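Local coordinates for N-acetylneuraminic acid outer membrane channel protein NanC (Escherichia coli, PDB 2WJR) that forms a monomeric, high-conductance outer membrane channel with weak anion selectivity that lets N-acetylneuraminic acid enter the bacterium, at residues Q115-D120 with Q153-Y158; D130-Y135 with A144-L149; E167-L172 with E185-D190. The protein carries 1 engineered substitution. One frame throughout, in Å; residues are numbered along the deposited sequence. Where two conformers were deposited one is given.

NanC is a monomeric beta-barrel porin of the KdgM family. Following the chain, residues 115-120 come first, in the extracellular loop that precedes strand 126-136. They meet residues 153-158, in the next extracellular loop, so interaction 1 closes a loop of the chain around a hairpin. Interaction 2 lies within that loop: it zips the hairpin of strands 126-136 and 141-152 together in the membrane. Interaction 3 follows in series and pairs strand 164-174 with strand 180-188. Interactions 2 and 3 touch, because strands 141-152 and 164-174 are neighbours in the wall; Thr147 OG1 and Asn168 OD1 meet. From centre to centre, interaction 1 lies about 29 Å from interaction 2 and about 27 Å from interaction 3.

Interaction 1: residues Q115-D120 with Q153-Y158; sequences QDLSGD and QNDYRY
Leu117 N donates to Asp155 O across 2.9 Å, and the bond is almost straight, 173° at the hydrogen. The donor sits in a type I beta turn from Asp116 to Gly119. The acceptor belongs to Asp155, the centre of an inverse gamma turn. Two extracellular loops of the barrel thus meet turn against turn. The beta turn makes a second bond: in one of two conformers of the serine, Ser118 OG donates to Asp155 OD2 at 2.7 Å, nearly along the C-O axis of that oxygen. CG of Asp155 is anti to its backbone N (chi1 -175°), which sends it out toward the beta turn. Asp155 is therefore held both by its carbonyl and by its carboxylate.

Leu117 crosses the Asp155 side chain at about a right angle, with CB and CD1 against OD1. Its CD2 lies on the aliphatic part of Arg157, 3.9 Å from Arg157 CD. The guanidinium of Arg157 is salt-bridged to Asp199. Nearby, Asp116 CB lies over one face of the Tyr156 ring, 3.8 Å from the ring centroid, in a CH-pi contact offset toward the rim. Gln115 O meets the edge of that ring at CE1. Tyr156 OH bonds to Gln114 O, which helps to set the ring beside the turn.

The carboxylates of Asp116 and Asp155 come close, OD2 to OD2 4.2 Å, and waters probably soften the repulsion. One water donates to Asp116 OD2 and accepts from Asp155 N. Another donates to Asp155 OD2 and, weakly, to Asp116 OD2. Behind this, Asp116 OD1 accepts from Ser118 N at 2.8 Å, which makes an Asx turn, and also from Asp120 N at 3.0 Å, the two donors reaching it from opposite faces of the carboxylate plane.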
loop_
_atom_site.group_PDB
_atom_site.type_symbol
_atom_site.label_atom_id
_atom_site.label_comp_id
_atom_site.label_asym_id
_atom_site.label_seq_id
_atom_site.Cartn_x
_atom_site.Cartn_y
_atom_site.Cartn_z
ATOM N N GLN A 115 20.329 -11.575 -6.674
ATOM C CA GLN A 115 21.656 -10.979 -6.741
ATOM C C GLN A 115 21.664 -9.580 -6.106
ATOM O O GLN A 115 20.902 -8.681 -6.502
ATOM C CB GLN A 115 22.161 -10.908 -8.181
ATOM C CG GLN A 115 23.620 -10.454 -8.217
ATOM C CD GLN A 115 24.157 -10.177 -9.612
ATOM O OE1 GLN A 115 25.312 -10.504 -9.903
ATOM N NE2 GLN A 115 23.363 -9.525 -10.455
ATOM N N ASP A 116 22.554 -9.402 -5.134
ATOM C CA ASP A 116 22.726 -8.104 -4.488
ATOM C C ASP A 116 23.711 -7.193 -5.210
ATOM O O ASP A 116 24.238 -7.533 -6.276
ATOM C CB ASP A 116 23.026 -8.268 -2.983
ATOM C CG ASP A 116 24.464 -8.647 -2.663
ATOM O OD1 ASP A 116 25.378 -8.609 -3.542
ATOM O OD2 ASP A 116 24.670 -8.977 -1.475
ATOM N N LEU A 117 23.925 -6.007 -4.653
ATOM C CA LEU A 117 24.726 -4.985 -5.330
ATOM C C LEU A 117 26.187 -5.427 -5.527
ATOM O O LEU A 117 26.841 -4.924 -6.423
ATOM C CB LEU A 117 24.701 -3.681 -4.550
ATOM C CG LEU A 117 23.399 -2.902 -4.602
ATOM C CD1 LEU A 117 23.419 -1.804 -3.527
ATOM C CD2 LEU A 117 23.232 -2.308 -5.953
ATOM N N SER A 118 26.648 -6.342 -4.676
ATOM C CA SER A 118 28.023 -6.841 -4.747
ATOM C C SER A 118 28.140 -8.065 -5.660
ATOM O O SER A 118 29.240 -8.600 -5.849
ATOM C CB SER A 118 28.530 -7.166 -3.347
ATOM O OG SER A 118 28.508 -6.003 -2.530
ATOM N N GLY A 119 27.016 -8.486 -6.237
ATOM C CA GLY A 119 26.957 -9.664 -7.102
ATOM C C GLY A 119 26.750 -10.979 -6.370
ATOM O O GLY A 119 26.734 -12.050 -6.989
ATOM N N ASP A 120 26.568 -10.917 -5.056
ATOM C CA ASP A 120 26.320 -12.120 -4.273
ATOM C C ASP A 120 24.826 -12.392 -4.144
ATOM O O ASP A 120 23.986 -11.488 -4.217
ATOM C CB ASP A 120 26.937 -12.004 -2.884
ATOM C CG ASP A 120 28.448 -11.940 -2.927
ATOM O OD1 ASP A 120 29.055 -12.656 -3.750
ATOM O OD2 ASP A 120 29.031 -11.173 -2.136
ATOM N N GLN A 153 17.242 -4.126 4.387
ATOM C CA GLN A 153 17.997 -4.784 5.431
ATOM C C GLN A 153 19.407 -5.168 4.910
ATOM O O GLN A 153 20.392 -5.090 5.643
ATOM C CB GLN A 153 17.251 -6.021 5.916
ATOM C CG GLN A 153 17.976 -6.859 6.936
ATOM C CD GLN A 153 17.085 -7.944 7.513
ATOM O OE1 GLN A 153 16.464 -8.721 6.773
ATOM N NE2 GLN A 153 17.005 -7.996 8.838
ATOM N N ASN A 154 19.473 -5.588 3.653
ATOM C CA ASN A 154 20.704 -6.169 3.079
ATOM C C ASN A 154 21.263 -5.286 1.962
ATOM O O ASN A 154 20.830 -4.145 1.799
ATOM C CB ASN A 154 20.409 -7.596 2.614
ATOM C CG ASN A 154 20.179 -8.537 3.763
ATOM O OD1 ASN A 154 20.857 -8.445 4.783
ATOM N ND2 ASN A 154 19.213 -9.454 3.618
ATOM N N ASP A 155 22.217 -5.792 1.175
ATOM C CA ASP A 155 22.960 -4.930 0.246
ATOM C C ASP A 155 22.243 -4.753 -1.084
ATOM O O ASP A 155 22.698 -5.226 -2.120
ATOM C CB ASP A 155 24.385 -5.492 0.045
ATOM C CG ASP A 155 25.258 -4.597 -0.801
ATOM O OD1 ASP A 155 24.942 -3.387 -0.931
ATOM O OD2 ASP A 155 26.281 -5.118 -1.338
ATOM N N TYR A 156 21.110 -4.059 -1.034
ATOM C CA TYR A 156 20.296 -3.754 -2.191
ATOM C C TYR A 156 19.941 -2.291 -2.202
ATOM O O TYR A 156 20.166 -1.587 -1.224
ATOM C CB TYR A 156 19.005 -4.564 -2.155
ATOM C CG TYR A 156 19.208 -6.050 -2.219
ATOM C CD1 TYR A 156 19.265 -6.708 -3.441
ATOM C CD2 TYR A 156 19.313 -6.795 -1.074
ATOM C CE1 TYR A 156 19.452 -8.080 -3.506
ATOM C CE2 TYR A 156 19.476 -8.149 -1.122
ATOM C CZ TYR A 156 19.556 -8.787 -2.355
ATOM O OH TYR A 156 19.702 -10.140 -2.378
ATOM N N ARG A 157 19.367 -1.832 -3.301
ATOM C CA ARG A 157 18.954 -0.451 -3.384
ATOM C C ARG A 157 17.627 -0.313 -4.099
ATOM O O ARG A 157 17.241 -1.176 -4.871
ATOM C CB ARG A 157 20.026 0.398 -4.085
ATOM C CG ARG A 157 20.183 0.093 -5.558
ATOM C CD ARG A 157 21.235 1.021 -6.197
ATOM N NE ARG A 157 21.365 0.840 -7.636
ATOM C CZ ARG A 157 20.531 1.318 -8.559
ATOM N NH1 ARG A 157 20.786 1.106 -9.850
ATOM N NH2 ARG A 157 19.445 2.006 -8.219
ATOM N N TYR A 158 16.951 0.801 -3.833
ATOM C CA TYR A 158 15.797 1.214 -4.604
ATOM C C TYR A 158 16.259 1.958 -5.851
ATOM O O TYR A 158 17.447 2.314 -6.001
ATOM C CB TYR A 158 14.871 2.094 -3.731
ATOM C CG TYR A 158 14.274 1.290 -2.600
ATOM C CD1 TYR A 158 14.756 1.408 -1.296
ATOM C CD2 TYR A 158 13.285 0.346 -2.843
ATOM C CE1 TYR A 158 14.242 0.645 -0.260
ATOM C CE2 TYR A 158 12.759 -0.434 -1.804
ATOM C CZ TYR A 158 13.245 -0.288 -0.515
ATOM O OH TYR A 158 12.738 -1.027 0.559
HETATM O O HOH W 1 23.039 -8.557 0.835
HETATM O O HOH W 2 27.195 -7.202 -0.143
#

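Interaction 2: residues D130-Y135 with A144-L149; sequences DGYVTY and AWQTTL. With OCT (N-octane), chain E.
Asp130 OD1 takes two donors from the facing strand. Gln146 NE2 reaches it at 2.8 Å from well above the carboxylate plane, 61° out of it, while the acceptor lies close to the plane of the Gln146 amide. Thr148 OG1 donates from the opposite face of the carboxylate, on the anti side but tilted out of the plane, at a short 2.5 Å. The carboxylate and amide planes are steeply inclined. Asp130 and Thr148 lie side by side and point the same way. The other oxygen, Asp130 OD2, is salt-bridged to Arg104 and Arg128, so the buried acid is held from several directions.

Gln146 also runs beside Tyr132, both pointing the same way. Gln146 CG is anti to the backbone N (chi1 -177°), and the extended chain brings CD to 3.3 Å from Tyr132 CE1. Ring and amide planes are 36° apart.

The other face of the strands is mostly apolar and holds n-octane. Its C1 sits 3.7 Å above the plane of the Trp145 ring, toward the rim at CE3 and CZ3. Val133 CG2 touches C1 at 3.4 Å, and Thr147 CG2 comes to 3.8 Å from C1. Gly131 lies against the octane, and a CB here would collide with C2. Trp145 NE1 and Thr147 OG1 both bond to Asn168 OD1 on the next strand.

Between the two faces the backbones pair antiparallel. Gly131 and Thr147 form one hydrogen-bonded pair, with Gly131 N 2.8 Å from Thr147 O, and Val133 and Trp145 form the next. This is a transmembrane hairpin of a porin barrel. The octane-bearing side is consistent with a lipid-facing surface, and the opposite side, which carries Asp130, Tyr132 and Gln146, with the channel lining.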
loop_
_atom_site.group_PDB
_atom_site.type_symbol
_atom_site.label_atom_id
_atom_site.label_comp_id
_atom_site.label_asym_id
_atom_site.label_seq_id
_atom_site.Cartn_x
_atom_site.Cartn_y
_atom_site.Cartn_z
ATOM N N ASP A 130 4.297 2.533 7.703
ATOM C CA ASP A 130 3.251 3.339 7.118
ATOM C C ASP A 130 2.543 4.118 8.226
ATOM O O ASP A 130 2.281 3.577 9.292
ATOM C CB ASP A 130 2.233 2.467 6.382
ATOM C CG ASP A 130 2.798 1.837 5.118
ATOM O OD1 ASP A 130 2.714 2.463 4.038
ATOM O OD2 ASP A 130 3.265 0.680 5.215
ATOM N N GLY A 131 2.274 5.378 7.951
ATOM C CA GLY A 131 1.451 6.247 8.792
ATOM C C GLY A 131 0.179 6.575 8.028
ATOM O O GLY A 131 0.197 6.723 6.803
ATOM N N TYR A 132 -0.932 6.715 8.756
ATOM C CA TYR A 132 -2.247 6.907 8.139
ATOM C C TYR A 132 -3.017 7.990 8.894
ATOM O O TYR A 132 -3.016 8.021 10.131
ATOM C CB TYR A 132 -3.091 5.629 8.218
ATOM C CG TYR A 132 -2.495 4.390 7.612
ATOM C CD1 TYR A 132 -2.789 4.024 6.313
ATOM C CD2 TYR A 132 -1.634 3.580 8.347
ATOM C CE1 TYR A 132 -2.255 2.884 5.764
ATOM C CE2 TYR A 132 -1.087 2.441 7.810
ATOM C CZ TYR A 132 -1.406 2.098 6.516
ATOM O OH TYR A 132 -0.865 0.975 5.974
ATOM N N VAL A 133 -3.657 8.874 8.142
ATOM C CA VAL A 133 -4.638 9.798 8.693
ATOM C C VAL A 133 -5.846 9.826 7.765
ATOM O O VAL A 133 -5.709 10.001 6.546
ATOM C CB VAL A 133 -4.083 11.232 8.877
ATOM C CG1 VAL A 133 -5.116 12.079 9.594
ATOM C CG2 VAL A 133 -2.784 11.245 9.680
ATOM N N THR A 134 -7.030 9.610 8.328
ATOM C CA THR A 134 -8.275 9.625 7.558
ATOM C C THR A 134 -9.191 10.647 8.208
ATOM O O THR A 134 -9.433 10.582 9.417
ATOM C CB THR A 134 -8.980 8.260 7.551
ATOM O OG1 THR A 134 -8.097 7.273 7.025
ATOM C CG2 THR A 134 -10.286 8.309 6.669
ATOM N N TYR A 135 -9.667 11.590 7.403
ATOM C CA TYR A 135 -10.462 12.713 7.892
ATOM C C TYR A 135 -11.743 12.825 7.069
ATOM O O TYR A 135 -11.735 13.174 5.892
ATOM C CB TYR A 135 -9.653 14.002 7.839
ATOM C CG TYR A 135 -10.431 15.263 8.151
ATOM C CD1 TYR A 135 -10.194 16.428 7.434
ATOM C CD2 TYR A 135 -11.409 15.288 9.146
ATOM C CE1 TYR A 135 -10.879 17.593 7.715
ATOM C CE2 TYR A 135 -12.108 16.467 9.446
ATOM C CZ TYR A 135 -11.839 17.613 8.704
ATOM O OH TYR A 135 -12.514 18.785 8.936
ATOM N N ALA A 144 -7.817 11.160 2.860
ATOM C CA ALA A 144 -6.929 10.224 3.533
ATOM C C ALA A 144 -5.517 10.393 3.027
ATOM O O ALA A 144 -5.300 10.518 1.817
ATOM C CB ALA A 144 -7.404 8.764 3.326
ATOM N N TRP A 145 -4.564 10.377 3.954
ATOM C CA TRP A 145 -3.139 10.440 3.610
ATOM C C TRP A 145 -2.422 9.245 4.230
ATOM O O TRP A 145 -2.574 8.961 5.422
ATOM C CB TRP A 145 -2.555 11.774 4.071
ATOM C CG TRP A 145 -1.043 11.901 4.014
ATOM C CD1 TRP A 145 -0.205 11.442 3.034
ATOM C CD2 TRP A 145 -0.215 12.574 4.962
ATOM N NE1 TRP A 145 1.093 11.777 3.320
ATOM C CE2 TRP A 145 1.117 12.480 4.497
ATOM C CE3 TRP A 145 -0.467 13.253 6.158
ATOM C CZ2 TRP A 145 2.192 13.020 5.201
ATOM C CZ3 TRP A 145 0.598 13.791 6.852
ATOM C CH2 TRP A 145 1.911 13.674 6.375
ATOM N N GLN A 146 -1.629 8.553 3.407
ATOM C CA GLN A 146 -0.783 7.475 3.850
ATOM C C GLN A 146 0.662 7.848 3.531
ATOM O O GLN A 146 0.991 8.132 2.391
ATOM C CB GLN A 146 -1.163 6.179 3.130
ATOM C CG GLN A 146 -0.363 4.970 3.600
ATOM C CD GLN A 146 -0.752 3.681 2.893
ATOM O OE1 GLN A 146 -1.806 3.597 2.254
ATOM N NE2 GLN A 146 0.085 2.678 3.004
ATOM N N THR A 147 1.506 7.848 4.545
ATOM C CA THR A 147 2.925 8.123 4.369
ATOM C C THR A 147 3.724 6.843 4.644
ATOM O O THR A 147 3.372 6.026 5.502
ATOM C CB THR A 147 3.367 9.390 5.222
ATOM O OG1 THR A 147 4.681 9.812 4.820
ATOM C CG2 THR A 147 3.333 9.112 6.709
ATOM N N THR A 148 4.790 6.627 3.869
ATOM C CA THR A 148 5.494 5.371 3.915
ATOM C C THR A 148 7.002 5.606 3.861
ATOM O O THR A 148 7.466 6.468 3.127
ATOM C CB THR A 148 5.120 4.489 2.720
ATOM O OG1 THR A 148 3.694 4.349 2.649
ATOM C CG2 THR A 148 5.809 3.127 2.793
ATOM N N LEU A 149 7.716 4.862 4.678
ATOM C CA LEU A 149 9.200 4.849 4.686
ATOM C C LEU A 149 9.617 3.383 4.666
ATOM O O LEU A 149 9.194 2.589 5.526
ATOM C CB LEU A 149 9.734 5.551 5.928
ATOM C CG LEU A 149 11.242 5.438 6.206
ATOM C CD1 LEU A 149 12.004 6.010 5.025
ATOM C CD2 LEU A 149 11.620 6.172 7.531
HETATM C C1 OCT E . 0.320 10.461 8.504
HETATM C C2 OCT E . 1.097 10.138 9.790
HETATM C C3 OCT E . 0.142 9.898 10.968
HETATM C C4 OCT E . 0.865 9.361 12.219
HETATM C C5 OCT E . 0.034 8.282 12.921
HETATM C C6 OCT E . 0.142 8.316 14.465
HETATM C C7 OCT E . -0.385 7.005 15.105
HETATM C C8 OCT E . -0.670 7.105 16.618
#

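Interaction 3: residues E167-L172 with E185-D190; sequences ENAFVL and EYDYLD
Phe170 lies beside the ring of Tyr186, the two side chains pointing the same way. Phe170 CD1 comes to 3.9 Å from Tyr186 CD2, at the edge of the tyrosine ring, near its plane. Tyr186 O in turn sits at the edge of the phenylalanine ring. CG of Phe170 is anti to the carbonyl carbon (chi1 -53°), which places it 4.0 Å from Tyr186 O. The phenylalanine also stacks on Trp145 of the preceding strand and touches a bound n-octane.

The backbones pair in both directions: Phe170 N to Tyr186 O is 2.8 Å and Tyr186 N to Phe170 O 2.9 Å. Asn168 and Tyr188 form the next hydrogen-bonded pair. This is an antiparallel transmembrane hairpin of the porin barrel wall. A water joins Asn168 ND2 to Tyr188 O.

On the opposite face Glu185 crosses Val171, its CD 3.8 Å from Val171 CG2. Glu185 OE1 is salt-bridged to Arg207, which also holds Asp187 OD2; that oxygen bonds to Ser205 OG as well. Glu185 OE1 and Asp187 OD1 are 2.5 Å apart, so one acid probably carries a proton. An alanine in place of Glu185 would probably leave Arg207 short of one acidic partner and Asp187 OD1 without its close neighbour, and open a gap beside Val171 CG2.

Toward the extracellular end, Glu167 runs across Leu189 CD2, which lies 3.5 Å from Glu167 OE1, while Glu167 OE2 bonds to Tyr150 OH.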
loop_
_atom_site.group_PDB
_atom_site.type_symbol
_atom_site.label_atom_id
_atom_site.label_comp_id
_atom_site.label_asym_id
_atom_site.label_seq_id
_atom_site.Cartn_x
_atom_site.Cartn_y
_atom_site.Cartn_z
ATOM N N GLU A 167 6.969 6.884 0.133
ATOM C CA GLU A 167 5.801 7.094 -0.692
ATOM C C GLU A 167 4.845 7.968 0.108
ATOM O O GLU A 167 4.792 7.896 1.341
ATOM C CB GLU A 167 5.106 5.781 -1.073
ATOM C CG GLU A 167 5.999 4.722 -1.744
ATOM C CD GLU A 167 5.219 3.482 -2.187
ATOM O OE1 GLU A 167 3.963 3.482 -2.089
ATOM O OE2 GLU A 167 5.863 2.504 -2.634
ATOM N N ASN A 168 4.105 8.791 -0.607
ATOM C CA ASN A 168 3.031 9.555 -0.025
ATOM C C ASN A 168 1.831 9.469 -0.931
ATOM O O ASN A 168 1.905 9.830 -2.113
ATOM C CB ASN A 168 3.459 11.000 0.204
ATOM C CG ASN A 168 4.329 11.156 1.432
ATOM O OD1 ASN A 168 3.829 11.169 2.562
ATOM N ND2 ASN A 168 5.659 11.236 1.221
ATOM N N ALA A 169 0.726 8.964 -0.367
ATOM C CA ALA A 169 -0.525 8.772 -1.092
ATOM C C ALA A 169 -1.599 9.698 -0.495
ATOM O O ALA A 169 -1.786 9.728 0.719
ATOM C CB ALA A 169 -0.967 7.287 -1.019
ATOM N N PHE A 170 -2.273 10.443 -1.362
ATOM C CA PHE A 170 -3.325 11.385 -0.980
ATOM C C PHE A 170 -4.583 10.991 -1.730
ATOM O O PHE A 170 -4.590 10.951 -2.962
ATOM C CB PHE A 170 -2.931 12.829 -1.320
ATOM C CG PHE A 170 -1.611 13.231 -0.759
ATOM C CD1 PHE A 170 -0.445 13.045 -1.483
ATOM C CD2 PHE A 170 -1.521 13.779 0.509
ATOM C CE1 PHE A 170 0.783 13.405 -0.947
ATOM C CE2 PHE A 170 -0.305 14.148 1.032
ATOM C CZ PHE A 170 0.849 13.957 0.292
ATOM N N VAL A 171 -5.649 10.717 -0.984
ATOM C CA VAL A 171 -6.864 10.166 -1.562
ATOM C C VAL A 171 -8.026 11.080 -1.173
ATOM O O VAL A 171 -8.167 11.445 -0.006
ATOM C CB VAL A 171 -7.158 8.736 -1.069
ATOM C CG1 VAL A 171 -8.450 8.195 -1.748
ATOM C CG2 VAL A 171 -5.972 7.769 -1.309
ATOM N N LEU A 172 -8.814 11.489 -2.166
ATOM C CA LEU A 172 -10.069 12.203 -1.914
ATOM C C LEU A 172 -11.188 11.280 -2.336
ATOM O O LEU A 172 -11.304 10.926 -3.515
ATOM C CB LEU A 172 -10.150 13.519 -2.697
ATOM C CG LEU A 172 -11.416 14.367 -2.460
ATOM C CD1 LEU A 172 -11.499 14.846 -1.022
ATOM C CD2 LEU A 172 -11.467 15.567 -3.415
ATOM N N GLU A 185 -6.778 10.175 -6.535
ATOM C CA GLU A 185 -5.600 9.951 -5.725
ATOM C C GLU A 185 -4.371 10.479 -6.430
ATOM O O GLU A 185 -4.217 10.309 -7.633
ATOM C CB GLU A 185 -5.459 8.448 -5.429
ATOM C CG GLU A 185 -4.168 8.027 -4.749
ATOM C CD GLU A 185 -4.110 6.540 -4.442
ATOM O OE1 GLU A 185 -3.042 6.057 -3.987
ATOM O OE2 GLU A 185 -5.128 5.861 -4.641
ATOM N N TYR A 186 -3.515 11.141 -5.667
ATOM C CA TYR A 186 -2.193 11.503 -6.138
ATOM C C TYR A 186 -1.161 10.862 -5.206
ATOM O O TYR A 186 -1.272 10.962 -3.979
ATOM C CB TYR A 186 -2.005 13.032 -6.197
ATOM C CG TYR A 186 -0.537 13.389 -6.329
ATOM C CD1 TYR A 186 0.104 13.325 -7.564
ATOM C CD2 TYR A 186 0.223 13.735 -5.213
ATOM C CE1 TYR A 186 1.460 13.602 -7.686
ATOM C CE2 TYR A 186 1.575 14.012 -5.326
ATOM C CZ TYR A 186 2.186 13.946 -6.567
ATOM O OH TYR A 186 3.532 14.219 -6.670
ATOM N N ASP A 187 -0.171 10.190 -5.787
ATOM C CA ASP A 187 0.948 9.675 -5.010
ATOM C C ASP A 187 2.249 10.232 -5.559
ATOM O O ASP A 187 2.383 10.460 -6.770
ATOM C CB ASP A 187 1.022 8.146 -5.053
ATOM C CG ASP A 187 -0.322 7.511 -5.091
ATOM O OD1 ASP A 187 -1.024 7.559 -4.063
ATOM O OD2 ASP A 187 -0.692 6.977 -6.156
ATOM N N TYR A 188 3.177 10.476 -4.647
ATOM C CA TYR A 188 4.560 10.698 -5.008
ATOM C C TYR A 188 5.368 9.518 -4.472
ATOM O O TYR A 188 5.434 9.272 -3.243
ATOM C CB TYR A 188 5.081 12.024 -4.473
ATOM C CG TYR A 188 6.514 12.229 -4.924
ATOM C CD1 TYR A 188 7.553 12.274 -4.003
ATOM C CD2 TYR A 188 6.823 12.295 -6.282
ATOM C CE1 TYR A 188 8.872 12.436 -4.415
ATOM C CE2 TYR A 188 8.135 12.448 -6.710
ATOM C CZ TYR A 188 9.152 12.507 -5.768
ATOM O OH TYR A 188 10.451 12.643 -6.188
ATOM N N LEU A 189 5.961 8.760 -5.394
ATOM C CA LEU A 189 6.642 7.526 -5.029
ATOM C C LEU A 189 8.181 7.653 -5.043
ATOM O O LEU A 189 8.895 6.682 -5.297
ATOM C CB LEU A 189 6.159 6.417 -5.947
ATOM C CG LEU A 189 4.637 6.247 -5.959
ATOM C CD1 LEU A 189 4.271 5.122 -6.918
ATOM C CD2 LEU A 189 4.075 5.961 -4.545
ATOM N N ASP A 190 8.666 8.850 -4.720
ATOM C CA ASP A 190 10.101 9.133 -4.626
ATOM C C ASP A 190 10.677 9.031 -6.060
ATOM O O ASP A 190 9.935 8.936 -7.028
ATOM C CB ASP A 190 10.748 8.126 -3.653
ATOM C CG ASP A 190 12.020 8.647 -2.998
ATOM O OD1 ASP A 190 12.958 9.083 -3.728
ATOM O OD2 ASP A 190 12.108 8.559 -1.751
HETATM O O HOH W 3 7.069 10.299 -1.245
#